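Nucleoporin NUP145N (Chaetomium thermophilum, PDB 5HB6) is represented here by its autopeptidase domain, and probably serves the nuclear pore complex as a structural component and docking partner for transport factors. Local coordinates at residues S46-L50 with D51-G55. The protein carries 1 engineered substitution. Residues are numbered along the deposited sequence; the frame is centred on the assembly and turned at random. Where two conformers were deposited one is given.
With SO4 (sulfate ion), chain D.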
ATOM      1  N   SER A  46      -4.710 -15.064 -10.015  1.00 30.58           N
ATOM      2  CA  SER A  46      -4.542 -16.182 -10.939  1.00 33.35           C
ATOM      3  C   SER A  46      -3.843 -15.772 -12.228  1.00 36.55           C
ATOM      4  O   SER A  46      -3.224 -16.618 -12.883  1.00 38.73           O
ATOM      5  CB  SER A  46      -5.898 -16.834 -11.244  1.00 34.02           C
ATOM      6  OG  SER A  46      -6.777 -15.941 -11.907  1.00 35.13           O
ATOM      7  N   ASN A  47      -3.934 -14.501 -12.618  1.00 38.35           N
ATOM      8  CA  ASN A  47      -3.340 -14.022 -13.863  1.00 40.97           C
ATOM      9  C   ASN A  47      -2.391 -12.844 -13.642  1.00 39.63           C
ATOM     10  O   ASN A  47      -2.255 -11.973 -14.506  1.00 40.59           O
ATOM     11  CB  ASN A  47      -4.425 -13.706 -14.888  1.00 44.67           C
ATOM     12  CG  ASN A  47      -5.026 -14.968 -15.490  1.00 48.21           C
ATOM     13  OD1 ASN A  47      -6.200 -15.273 -15.280  1.00 50.20           O
ATOM     14  ND2 ASN A  47      -4.211 -15.718 -16.229  1.00 49.28           N
ATOM     15  N   ILE A  48      -1.707 -12.829 -12.497  1.00 38.32           N
ATOM     16  CA  ILE A  48      -0.656 -11.863 -12.204  1.00 38.00           C
ATOM     17  C   ILE A  48       0.667 -12.612 -12.120  1.00 35.16           C
ATOM     18  O   ILE A  48       0.735 -13.704 -11.542  1.00 35.17           O
ATOM     19  CB  ILE A  48      -0.975 -11.124 -10.890  1.00 41.09           C
ATOM     20  CG1 ILE A  48      -2.158 -10.183 -11.128  1.00 43.73           C
ATOM     21  CG2 ILE A  48       0.235 -10.359 -10.388  1.00 41.44           C
ATOM     22  CD1 ILE A  48      -2.763  -9.605  -9.879  1.00 45.43           C
ATOM     23  N   ASN A  49       1.712 -12.030 -12.711  1.00 32.66           N
ATOM     24  CA  ASN A  49       3.049 -12.622 -12.713  1.00 30.32           C
ATOM     25  C   ASN A  49       3.750 -12.258 -11.415  1.00 26.65           C
ATOM     26  O   ASN A  49       4.270 -11.147 -11.258  1.00 25.88           O
ATOM     27  CB  ASN A  49       3.840 -12.118 -13.912  1.00 32.18           C
ATOM     28  CG  ASN A  49       5.237 -12.732 -14.007  1.00 34.58           C
ATOM     29  OD1 ASN A  49       5.649 -13.520 -13.154  1.00 35.87           O
ATOM     30  ND2 ASN A  49       5.967 -12.373 -15.062  1.00 35.35           N
ATOM     31  N   LEU A  50       3.775 -13.201 -10.477  1.00 25.15           N
ATOM     32  CA  LEU A  50       4.336 -12.932  -9.163  1.00 25.27           C
ATOM     33  C   LEU A  50       5.839 -12.722  -9.208  1.00 25.89           C
ATOM     34  O   LEU A  50       6.401 -12.184  -8.251  1.00 25.46           O
ATOM     35  CB  LEU A  50       4.002 -14.070  -8.206  1.00 25.44           C
ATOM     36  CG  LEU A  50       2.525 -14.330  -7.957  1.00 26.69           C
ATOM     37  CD1 LEU A  50       2.376 -15.672  -7.269  1.00 28.54           C
ATOM     38  CD2 LEU A  50       1.960 -13.227  -7.100  1.00 26.68           C
ATOM     39  N   ASP A  51       6.500 -13.130 -10.289  1.00 28.33           N
ATOM     40  CA  ASP A  51       7.925 -12.896 -10.449  1.00 32.79           C
ATOM     41  C   ASP A  51       8.228 -11.533 -11.048  1.00 30.66           C
ATOM     42  O   ASP A  51       9.401 -11.163 -11.158  1.00 31.33           O
ATOM     43  CB  ASP A  51       8.548 -13.984 -11.326  1.00 39.78           C
ATOM     44  CG  ASP A  51       8.905 -15.234 -10.538  1.00 46.44           C
ATOM     45  OD1 ASP A  51       9.304 -15.106  -9.352  1.00 48.66           O
ATOM     46  OD2 ASP A  51       8.779 -16.340 -11.098  1.00 48.96           O
ATOM     47  N   ASP A  52       7.210 -10.778 -11.443  1.00 28.03           N
ATOM     48  CA  ASP A  52       7.412  -9.453 -11.998  1.00 28.26           C
ATOM     49  C   ASP A  52       6.330  -8.548 -11.445  1.00 24.62           C
ATOM     50  O   ASP A  52       5.584  -7.891 -12.172  1.00 25.71           O
ATOM     51  CB  ASP A  52       7.419  -9.470 -13.521  1.00 32.44           C
ATOM     52  CG  ASP A  52       7.948  -8.181 -14.103  1.00 37.65           C
ATOM     53  OD1 ASP A  52       8.706  -7.487 -13.387  1.00 39.24           O
ATOM     54  OD2 ASP A  52       7.610  -7.861 -15.266  1.00 40.32           O
ATOM     55  N   LEU A  53       6.251  -8.524 -10.120  0.74 21.87           N
ATOM     56  CA  LEU A  53       5.308  -7.702  -9.380  0.74 19.43           C
ATOM     57  C   LEU A  53       6.003  -6.517  -8.730  0.74 17.54           C
ATOM     58  O   LEU A  53       5.611  -5.359  -8.952  0.74 18.91           O
ATOM     59  CB  LEU A  53       4.634  -8.565  -8.309  0.74 20.02           C
ATOM     60  CG  LEU A  53       3.368  -8.031  -7.647  0.74 20.51           C
ATOM     61  CD1 LEU A  53       2.478  -9.197  -7.195  0.74 22.96           C
ATOM     62  CD2 LEU A  53       3.727  -7.155  -6.475  0.74 19.80           C
ATOM     63  N   PHE A  54       7.050  -6.777  -7.952  1.00 18.35           N
ATOM     64  CA  PHE A  54       7.744  -5.720  -7.226  1.00 17.96           C
ATOM     65  C   PHE A  54       8.359  -4.742  -8.213  1.00 19.61           C
ATOM     66  O   PHE A  54       9.110  -5.144  -9.110  1.00 21.69           O
ATOM     67  CB  PHE A  54       8.876  -6.319  -6.381  1.00 16.67           C
ATOM     68  CG  PHE A  54       8.446  -7.337  -5.349  1.00 15.48           C
ATOM     69  CD1 PHE A  54       7.272  -7.203  -4.605  1.00 15.01           C
ATOM     70  CD2 PHE A  54       9.272  -8.417  -5.104  1.00 16.73           C
ATOM     71  CE1 PHE A  54       6.955  -8.145  -3.669  1.00 15.29           C
ATOM     72  CE2 PHE A  54       8.955  -9.335  -4.152  1.00 16.57           C
ATOM     73  CZ  PHE A  54       7.790  -9.210  -3.434  1.00 15.83           C
ATOM     74  N   GLY A  55       8.078  -3.455  -8.024  1.00 19.25           N
ATOM     75  CA  GLY A  55       8.672  -2.445  -8.873  1.00 19.96           C
ATOM     76  C   GLY A  55       8.106  -2.364 -10.269  1.00 20.95           C
ATOM     77  O   GLY A  55       8.567  -1.531 -11.061  1.00 22.95           O
TER
HETATM   78  S   SO4 D1102       3.751 -16.903 -11.298  1.00 34.39           S
HETATM   79  O1  SO4 D1102       2.733 -15.862 -11.123  1.00 33.93           O
HETATM   80  O2  SO4 D1102       3.363 -18.078 -10.519  1.00 35.68           O
HETATM   81  O3  SO4 D1102       5.050 -16.372 -10.883  1.00 34.64           O
HETATM   82  O4  SO4 D1102       3.836 -17.269 -12.708  1.00 34.72           O
HETATM   83  O   HOH W   1       5.385  -9.752 -16.413  1.00 43.23           O
HETATM   84  O   HOH W   2       8.125  -9.471  -8.117  1.00 23.82           O
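Asn-49 accepts two hydrogen bonds, from the backbone N-H groups of Asp-51 and Asp-52, and these close the chain on itself. Its backbone O accepts from Asp-52 N at 3.0 Å with an N-H...O angle of 159°, while its side-chain OD1 takes Asp-51 N at 3.0 Å under a more bent 140°; Asp-51 N lies above the plane of the Asn-49 amide. With CG trans to the backbone N (chi1 -178°), the amide lies beside its own carbonyl carbon and reaches forward over the next peptides. ND2 then passes 3.6 Å from Asp-52 CB, and one water bridges ND2 to Asp-52 OD2; Asp-52 OD1 turns to Thr-56. A second water links Leu-50 O to Leu-53 N.

Apolar contacts occupy the inner side. Leu-53 CD1 touches Leu-50 CD2 and Ile-48 CG2, each at 4.1 Å, and Leu-50 also packs on Ile-13 of helix 10-14 and Met-6. Were Leu-50 cut back to alanine, Leu-53 CD1 would probably lose its contact with CD2 and a gap open against that helix.

The polar face of the turn meets charge: Leu-50 N donates almost straight to O1 of a sulfate at 2.9 Å, probably from the crystallisation liquor, that also accepts hydrogen bonds from Arg-14 and Arg-21, and Arg-14 pairs with Asp-51 OD1.

The i to i+3 backbone bond, with Leu-50 and Asp-51 in helical conformations, defines a type I beta turn, combined with an Asx turn at Asn-49, in the loop joining strands 35-39 and 58-61.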